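Side-chain contacts in carbohydrate esterase family 2 (CE2) (Chaetomium olivicolor, PDB 4XVH), which probably hydrolyses acetyl esters on xylan, as a putative acetyl xylan esterase that joins a hydrolase domain to a beta-sandwich carbohydrate-binding domain: residues V146-A151 and E317-A322; A207-L212 and K321-A326; F251-S256 and N280-L285. All coordinates share one frame; numbering follows the deposited sequence.

Contact 1 of 3, residues V146-A151 and E317-A322; sequences VLAANA and EVLAKA
At Ala320 N the backbone of one helix is met by carbon from the other: Ala148 CB lies 3.7 Å from Ala320 N, a contact and not a bond. The polar bonds here run along each helix instead, the shortest being Asn150 N to Val146 O at 2.8 Å. Helices 144-151 and 309-327 come this close because alanines line the seam. Their local axes approach to 8.0 Å at a signed crossing angle of -47°, with the CA atoms of Ala148 and Ala320 only 4.4 Å apart.

Ala320 answers with its own methyl, which enters between two residues one turn apart on the other helix: Ala320 CB is 3.9 Å from Ala151 CB and 4.0 Å from Ala148 CA. Leu319 lies against another side of the Ala148 methyl. Its first torsion of 177° sends CG away from the backbone N and alongside the alanine, where the CD2 branch comes closest, Leu319 CD2 lying 3.8 Å from Ala148 CB. Leu319 CG lies almost as near, so the leucine meets the methyl along its length and not by one tip alone. Ala148, Leu319 and Ala320 are buried, whereas Ala151 at the end of its helix is exposed.

Beneath the pair runs the parallel sheet. Val146 and Ala149 pack on Tyr156 of strand 155-160, while Val318 and Ala322 pack on Val292 of strand 289-292, at the other border of the same sheet. The arrangement is an alanine-lined helix crossing between two helices that cover one face of a parallel sheet, as expected for the alpha/beta/alpha sandwich of SGNH (GDSL-like) hydrolases.

Contact 2 of 3, residues A207-L212 and K321-A326; sequences AVVINL and KAIAAA
Ile323 meets Ala207 and Val209 through aliphatic carbons alone; the flat group beside them is the Phe252 ring of the adjoining strand, which also touches Ala207. Ile323 CG1 sits over the middle of one face of this ring, and the methyl of Ala326, one turn further along the helix, lies at its edge.

On the strand side, Ile323 uses two different branches. With chi1 at -65°, CG2 is turned away from the backbone N and CG1 lies next to it, so the side chain forks over the strand: Ile323 CG2 reaches Ala207 CB at 4.0 Å, and the outstretched chain through CG1 brings Ile323 CD1 to Val209 CG2, also at 4.0 Å. Ala207 and Val209 are alternate residues of strand 207-211, and the isoleucine spans from one to the other. The side chains of Val209 and Ile323 cross at about a right angle, touching by methyl groups. The CA atoms of Ala207 and Ile323, the nearest pair, are 7.2 Å apart.

Strand 207-211 is held from both flanks by backbone bonds, Ala207 and Val209 to Asp113 and Val208 to Phe252, while Leu152 and Trp329 also cover Ile323. All three touching residues are buried and offer only hydrocarbon, so the contact probably rests on close fit and the burial of hydrocarbon, with no directional polar bond between the two segments.

Contact 3 of 3, residues F251-S256 and N280-L285; sequences FFLLNS and NAVSRL
Leu253, in strand 250-254, faces the last turns of helix 270-285, its CA lying 7.8 Å from that of Val282, the nearest such pair. Across this gap Leu253 supplies a single methyl. Its CG lies beside the backbone N and opposite the carbonyl carbon (chi1 -49°), and CD1 continues the extended chain (chi2 -173°) to the helix surface, where two residues three positions apart receive it. Leu253 CD1 is 3.8 Å from Val282 CG2, the valine branch next to the backbone N, and the two side chains run alongside each other, pointing in opposing senses. On the next turn, Leu253 CD1 lies 4.0 Å from Leu285 CD1, these two chains slanting across each other.

Ile278 of the same helix also touches Leu253, and Phe291 of strand 289-292 packs on Val282, so the helix rests on two neighbouring strands. Leu253 is buried, while Val282 and Leu285 are partly exposed. From the same turn as Leu285, Arg284 NH2 forms a salt bridge with Asp233 OD1 of helix 228-243. Strand 250-254, helix 270-285 and strand 289-292 together form a beta-alpha-beta crossover unit of the parallel sheet.

Overall arrangement
Contacts 1 and 2 share helix 309-327, their centres about 8 Å apart; Leu319 CD2 of contact 1 touches Val209 CG1 of contact 2 at 4.0 Å. Contact 3 uses the neighbouring strand and the helix on the other face of the sheet, its centre about 10 Å from that of contact 2 and about 17 Å from that of contact 1. Strands 207-211 and 250-254 are joined by probable hydrogen bonds such as Ile210 N to Phe252 O at 2.8 Å. The pocket with Ser118, Asn215 and His306 holds a polyethylene glycol chain in the crystal; Asn215 follows strand 207-211 and His306 precedes helix 309-327, so contact 2 packs a strand leading toward the pocket against a helix leading away.

Contact 1 of 3, residues V146-A151 and E317-A322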
loop_
_atom_site.group_PDB
_atom_site.type_symbol
_atom_site.label_atom_id
_atom_site.label_comp_id
_atom_site.label_asym_id
_atom_site.label_seq_id
_atom_site.Cartn_x
_atom_site.Cartn_y
_atom_site.Cartn_z
ATOM N N VAL A 146 -6.246 1.846 1.333
ATOM C CA VAL A 146 -6.883 0.818 2.167
ATOM C C VAL A 146 -8.271 1.237 2.687
ATOM O O VAL A 146 -9.226 0.437 2.695
ATOM C CB VAL A 146 -5.940 0.464 3.324
ATOM C CG1 VAL A 146 -6.650 -0.462 4.341
ATOM C CG2 VAL A 146 -4.660 -0.199 2.706
ATOM N N LEU A 147 -8.397 2.490 3.106
ATOM C CA LEU A 147 -9.681 2.977 3.583
ATOM C C LEU A 147 -10.751 2.947 2.445
ATOM O O LEU A 147 -11.921 2.647 2.687
ATOM C CB LEU A 147 -9.525 4.388 4.154
ATOM C CG LEU A 147 -8.737 4.466 5.472
ATOM C CD1 LEU A 147 -8.706 5.937 5.979
ATOM C CD2 LEU A 147 -9.398 3.522 6.512
ATOM N N ALA A 148 -10.330 3.246 1.222
ATOM C CA ALA A 148 -11.210 3.133 0.058
ATOM C C ALA A 148 -11.621 1.674 -0.169
ATOM O O ALA A 148 -12.787 1.402 -0.420
ATOM C CB ALA A 148 -10.518 3.698 -1.214
ATOM N N ALA A 149 -10.663 0.754 -0.116
ATOM C CA ALA A 149 -10.985 -0.670 -0.316
ATOM C C ALA A 149 -11.937 -1.147 0.794
ATOM O O ALA A 149 -12.914 -1.828 0.533
ATOM C CB ALA A 149 -9.680 -1.504 -0.330
ATOM N N ASN A 150 -11.650 -0.781 2.040
ATOM C CA ASN A 150 -12.567 -1.093 3.139
ATOM C C ASN A 150 -13.997 -0.588 2.872
ATOM O O ASN A 150 -14.968 -1.292 3.113
ATOM C CB ASN A 150 -12.099 -0.467 4.450
ATOM C CG ASN A 150 -10.794 -1.084 5.004
ATOM O OD1 ASN A 150 -10.330 -2.165 4.588
ATOM N ND2 ASN A 150 -10.212 -0.386 5.978
ATOM N N ALA A 151 -14.131 0.665 2.436
ATOM C CA ALA A 151 -15.463 1.239 2.188
ATOM C C ALA A 151 -16.205 0.465 1.075
ATOM O O ALA A 151 -17.436 0.393 1.053
ATOM C CB ALA A 151 -15.336 2.745 1.804
ATOM N N GLU A 317 -12.273 8.543 1.092
ATOM C CA GLU A 317 -13.682 8.738 0.701
ATOM C C GLU A 317 -13.809 9.161 -0.746
ATOM O O GLU A 317 -14.662 8.664 -1.487
ATOM C CB GLU A 317 -14.347 9.802 1.578
ATOM C CG GLU A 317 -15.161 9.214 2.680
ATOM C CD GLU A 317 -16.303 8.309 2.160
ATOM O OE1 GLU A 317 -17.210 8.783 1.413
ATOM O OE2 GLU A 317 -16.275 7.105 2.507
ATOM N N VAL A 318 -12.972 10.107 -1.153
ATOM C CA VAL A 318 -12.979 10.536 -2.550
ATOM C C VAL A 318 -12.719 9.336 -3.473
ATOM O O VAL A 318 -13.412 9.126 -4.469
ATOM C CB VAL A 318 -11.917 11.620 -2.808
ATOM C CG1 VAL A 318 -11.666 11.801 -4.294
ATOM C CG2 VAL A 318 -12.339 12.947 -2.141
ATOM N N LEU A 319 -11.706 8.547 -3.139
ATOM C CA LEU A 319 -11.322 7.449 -4.016
ATOM C C LEU A 319 -12.362 6.335 -4.002
ATOM O O LEU A 319 -12.690 5.760 -5.055
ATOM C CB LEU A 319 -9.940 6.923 -3.610
ATOM C CG LEU A 319 -9.440 5.714 -4.389
ATOM C CD1 LEU A 319 -9.340 6.041 -5.894
ATOM C CD2 LEU A 319 -8.085 5.227 -3.767
ATOM N N ALA A 320 -12.915 6.040 -2.829
ATOM C CA ALA A 320 -13.974 5.044 -2.775
ATOM C C ALA A 320 -15.136 5.418 -3.712
ATOM O O ALA A 320 -15.645 4.570 -4.468
ATOM C CB ALA A 320 -14.477 4.875 -1.347
ATOM N N LYS A 321 -15.570 6.682 -3.671
ATOM C CA LYS A 321 -16.682 7.094 -4.528
ATOM C C LYS A 321 -16.312 7.010 -6.024
ATOM O O LYS A 321 -17.139 6.665 -6.866
ATOM C CB LYS A 321 -17.131 8.532 -4.209
ATOM C CG LYS A 321 -17.753 8.751 -2.820
ATOM C CD LYS A 321 -18.308 10.166 -2.771
ATOM C CE LYS A 321 -18.585 10.654 -1.374
ATOM N NZ LYS A 321 -18.754 12.172 -1.398
ATOM N N ALA A 322 -15.084 7.384 -6.348
ATOM C CA ALA A 322 -14.649 7.401 -7.747
ATOM C C ALA A 322 -14.588 5.983 -8.323
ATOM O O ALA A 322 -14.924 5.771 -9.478
ATOM C CB ALA A 322 -13.304 8.066 -7.856
#

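Contact 2 of 3, residues A207-L212 and K321-A326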
loop_
_atom_site.group_PDB
_atom_site.type_symbol
_atom_site.label_atom_id
_atom_site.label_comp_id
_atom_site.label_asym_id
_atom_site.label_seq_id
_atom_site.Cartn_x
_atom_site.Cartn_y
_atom_site.Cartn_z
ATOM N N ALA A 207 -10.056 -3.021 -9.875
ATOM C CA ALA A 207 -9.545 -1.667 -9.906
ATOM C C ALA A 207 -8.072 -1.684 -9.551
ATOM O O ALA A 207 -7.653 -2.444 -8.674
ATOM C CB ALA A 207 -10.310 -0.781 -8.920
ATOM N N VAL A 208 -7.312 -0.818 -10.220
ATOM C CA VAL A 208 -5.901 -0.629 -9.960
ATOM C C VAL A 208 -5.662 0.850 -9.743
ATOM O O VAL A 208 -5.962 1.682 -10.626
ATOM C CB VAL A 208 -5.031 -1.123 -11.108
ATOM C CG1 VAL A 208 -3.545 -0.713 -10.893
ATOM C CG2 VAL A 208 -5.172 -2.648 -11.251
ATOM N N VAL A 209 -5.149 1.154 -8.551
ATOM C CA VAL A 209 -4.910 2.518 -8.099
ATOM C C VAL A 209 -3.421 2.821 -8.184
ATOM O O VAL A 209 -2.597 2.045 -7.680
ATOM C CB VAL A 209 -5.382 2.733 -6.650
ATOM C CG1 VAL A 209 -5.065 4.182 -6.216
ATOM C CG2 VAL A 209 -6.897 2.422 -6.528
ATOM N N ILE A 210 -3.065 3.893 -8.879
ATOM C CA ILE A 210 -1.647 4.219 -8.992
ATOM C C ILE A 210 -1.401 5.634 -8.514
ATOM O O ILE A 210 -1.994 6.563 -9.046
ATOM C CB ILE A 210 -1.141 4.078 -10.435
ATOM C CG1 ILE A 210 -1.364 2.637 -10.924
ATOM C CG2 ILE A 210 0.341 4.505 -10.507
ATOM C CD1 ILE A 210 -1.176 2.452 -12.397
ATOM N N ASN A 211 -0.496 5.784 -7.544
ATOM C CA ASN A 211 -0.140 7.089 -7.005
ATOM C C ASN A 211 1.384 7.263 -6.997
ATOM O O ASN A 211 2.065 6.918 -6.024
ATOM C CB ASN A 211 -0.719 7.220 -5.597
ATOM C CG ASN A 211 -0.465 8.582 -4.960
ATOM O OD1 ASN A 211 0.405 9.352 -5.372
ATOM N ND2 ASN A 211 -1.214 8.855 -3.903
ATOM N N LEU A 212 1.909 7.799 -8.091
ATOM C CA LEU A 212 3.345 7.945 -8.258
ATOM C C LEU A 212 3.662 9.279 -8.921
ATOM O O LEU A 212 2.908 9.738 -9.805
ATOM C CB LEU A 212 3.904 6.816 -9.123
ATOM C CG LEU A 212 3.876 5.417 -8.527
ATOM C CD1 LEU A 212 4.207 4.432 -9.651
ATOM C CD2 LEU A 212 4.926 5.329 -7.404
ATOM N N LYS A 321 -15.570 6.682 -3.671
ATOM C CA LYS A 321 -16.682 7.094 -4.528
ATOM C C LYS A 321 -16.312 7.010 -6.024
ATOM O O LYS A 321 -17.139 6.665 -6.866
ATOM C CB LYS A 321 -17.131 8.532 -4.209
ATOM C CG LYS A 321 -17.753 8.751 -2.820
ATOM C CD LYS A 321 -18.308 10.166 -2.771
ATOM C CE LYS A 321 -18.585 10.654 -1.374
ATOM N NZ LYS A 321 -18.754 12.172 -1.398
ATOM N N ALA A 322 -15.084 7.384 -6.348
ATOM C CA ALA A 322 -14.649 7.401 -7.747
ATOM C C ALA A 322 -14.588 5.983 -8.323
ATOM O O ALA A 322 -14.924 5.771 -9.478
ATOM C CB ALA A 322 -13.304 8.066 -7.856
ATOM N N ILE A 323 -14.100 5.030 -7.532
ATOM C CA ILE A 323 -14.026 3.650 -7.968
ATOM C C ILE A 323 -15.449 3.131 -8.102
ATOM O O ILE A 323 -15.808 2.495 -9.126
ATOM C CB ILE A 323 -13.219 2.772 -6.970
ATOM C CG1 ILE A 323 -11.746 3.231 -6.934
ATOM C CG2 ILE A 323 -13.373 1.300 -7.320
ATOM C CD1 ILE A 323 -10.854 2.506 -5.890
ATOM N N ALA A 324 -16.262 3.414 -7.080
ATOM C CA ALA A 324 -17.657 2.959 -7.085
ATOM C C ALA A 324 -18.365 3.476 -8.328
ATOM O O ALA A 324 -19.113 2.724 -8.978
ATOM C CB ALA A 324 -18.433 3.415 -5.795
ATOM N N ALA A 325 -18.163 4.758 -8.644
ATOM C CA ALA A 325 -18.867 5.367 -9.786
ATOM C C ALA A 325 -18.442 4.684 -11.075
ATOM O O ALA A 325 -19.263 4.374 -11.949
ATOM C CB ALA A 325 -18.572 6.849 -9.868
ATOM N N ALA A 326 -17.135 4.469 -11.196
ATOM C CA ALA A 326 -16.581 3.852 -12.392
ATOM C C ALA A 326 -17.068 2.420 -12.573
ATOM O O ALA A 326 -17.290 1.978 -13.703
ATOM C CB ALA A 326 -15.040 3.877 -12.348
#

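Contact 3 of 3, residues F251-S256 and N280-L285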
loop_
_atom_site.group_PDB
_atom_site.type_symbol
_atom_site.label_atom_id
_atom_site.label_comp_id
_atom_site.label_asym_id
_atom_site.label_seq_id
_atom_site.Cartn_x
_atom_site.Cartn_y
_atom_site.Cartn_z
ATOM N N PHE A 251 -8.432 1.782 -14.105
ATOM C CA PHE A 251 -7.242 2.352 -13.479
ATOM C C PHE A 251 -7.541 3.747 -12.928
ATOM O O PHE A 251 -8.191 4.576 -13.603
ATOM C CB PHE A 251 -6.081 2.390 -14.499
ATOM C CG PHE A 251 -5.553 1.019 -14.835
ATOM C CD1 PHE A 251 -6.279 0.179 -15.668
ATOM C CD2 PHE A 251 -4.379 0.553 -14.245
ATOM C CE1 PHE A 251 -5.831 -1.088 -15.971
ATOM C CE2 PHE A 251 -3.906 -0.708 -14.520
ATOM C CZ PHE A 251 -4.641 -1.550 -15.383
ATOM N N PHE A 252 -7.047 3.998 -11.717
ATOM C CA PHE A 252 -7.281 5.235 -10.989
ATOM C C PHE A 252 -5.939 5.890 -10.705
ATOM O O PHE A 252 -5.160 5.421 -9.859
ATOM C CB PHE A 252 -8.094 4.936 -9.718
ATOM C CG PHE A 252 -9.455 4.376 -10.050
ATOM C CD1 PHE A 252 -9.614 3.007 -10.280
ATOM C CD2 PHE A 252 -10.530 5.221 -10.306
ATOM C CE1 PHE A 252 -10.840 2.475 -10.678
ATOM C CE2 PHE A 252 -11.793 4.671 -10.707
ATOM C CZ PHE A 252 -11.926 3.302 -10.877
ATOM N N LEU A 253 -5.679 6.970 -11.438
ATOM C CA LEU A 253 -4.393 7.664 -11.428
ATOM C C LEU A 253 -4.482 8.955 -10.623
ATOM O O LEU A 253 -5.224 9.876 -10.970
ATOM C CB LEU A 253 -3.942 7.960 -12.866
ATOM C CG LEU A 253 -4.012 6.783 -13.849
ATOM C CD1 LEU A 253 -3.385 7.132 -15.223
ATOM C CD2 LEU A 253 -3.371 5.515 -13.326
ATOM N N LEU A 254 -3.745 9.014 -9.532
ATOM C CA LEU A 254 -3.864 10.142 -8.604
ATOM C C LEU A 254 -2.683 11.092 -8.693
ATOM O O LEU A 254 -1.552 10.669 -8.879
ATOM C CB LEU A 254 -3.960 9.655 -7.149
ATOM C CG LEU A 254 -5.280 9.107 -6.596
ATOM C CD1 LEU A 254 -5.674 7.773 -7.236
ATOM C CD2 LEU A 254 -5.165 8.979 -5.033
ATOM N N ASN A 255 -2.946 12.379 -8.501
ATOM C CA ASN A 255 -1.870 13.310 -8.328
ATOM C C ASN A 255 -1.524 13.381 -6.826
ATOM O O ASN A 255 -2.153 12.722 -5.974
ATOM C CB ASN A 255 -2.247 14.682 -8.907
ATOM C CG ASN A 255 -3.539 15.206 -8.346
ATOM O OD1 ASN A 255 -4.058 14.652 -7.393
ATOM N ND2 ASN A 255 -4.066 16.287 -8.934
ATOM N N SER A 256 -0.537 14.182 -6.498
ATOM C CA SER A 256 0.093 14.095 -5.180
ATOM C C SER A 256 -0.356 15.168 -4.197
ATOM O O SER A 256 -0.250 16.359 -4.491
ATOM C CB SER A 256 1.604 14.206 -5.339
ATOM O OG SER A 256 2.190 14.306 -4.066
ATOM N N ASN A 280 -3.413 13.835 -19.358
ATOM C CA ASN A 280 -2.950 13.421 -20.679
ATOM C C ASN A 280 -2.838 11.899 -20.787
ATOM O O ASN A 280 -3.328 11.310 -21.740
ATOM C CB ASN A 280 -1.600 14.074 -21.008
ATOM C CG ASN A 280 -1.751 15.471 -21.573
ATOM O OD1 ASN A 280 -2.836 15.866 -22.007
ATOM N ND2 ASN A 280 -0.655 16.226 -21.586
ATOM N N ALA A 281 -2.193 11.267 -19.809
ATOM C CA ALA A 281 -2.086 9.807 -19.779
ATOM C C ALA A 281 -3.467 9.152 -19.797
ATOM O O ALA A 281 -3.706 8.194 -20.544
ATOM C CB ALA A 281 -1.286 9.349 -18.537
ATOM N N VAL A 282 -4.377 9.673 -18.976
ATOM C CA VAL A 282 -5.748 9.158 -18.932
ATOM C C VAL A 282 -6.414 9.266 -20.294
ATOM O O VAL A 282 -7.024 8.317 -20.766
ATOM C CB VAL A 282 -6.591 9.893 -17.879
ATOM C CG1 VAL A 282 -8.094 9.612 -18.079
ATOM C CG2 VAL A 282 -6.126 9.494 -16.486
ATOM N N SER A 283 -6.261 10.411 -20.947
ATOM C CA SER A 283 -6.793 10.588 -22.298
ATOM C C SER A 283 -6.234 9.537 -23.284
ATOM O O SER A 283 -6.982 8.968 -24.083
ATOM C CB SER A 283 -6.492 12.005 -22.784
ATOM O OG SER A 283 -7.083 12.266 -24.047
ATOM N N ARG A 284 -4.933 9.250 -23.214
ATOM C CA ARG A 284 -4.340 8.266 -24.119
ATOM C C ARG A 284 -4.809 6.837 -23.785
ATOM O O ARG A 284 -4.902 5.984 -24.674
ATOM C CB ARG A 284 -2.804 8.331 -24.094
ATOM C CG ARG A 284 -2.202 9.732 -24.308
ATOM C CD ARG A 284 -1.015 9.735 -25.260
ATOM N NE ARG A 284 0.104 8.868 -24.882
ATOM C CZ ARG A 284 1.291 9.307 -24.454
ATOM N NH1 ARG A 284 1.530 10.612 -24.333
ATOM N NH2 ARG A 284 2.244 8.438 -24.141
ATOM N N LEU A 285 -5.131 6.584 -22.517
ATOM C CA LEU A 285 -5.447 5.219 -22.092
ATOM C C LEU A 285 -6.886 4.808 -22.377
ATOM O O LEU A 285 -7.194 3.625 -22.461
ATOM C CB LEU A 285 -5.157 5.057 -20.600
ATOM C CG LEU A 285 -3.673 4.996 -20.254
ATOM C CD1 LEU A 285 -3.472 5.199 -18.730
ATOM C CD2 LEU A 285 -3.028 3.696 -20.735
#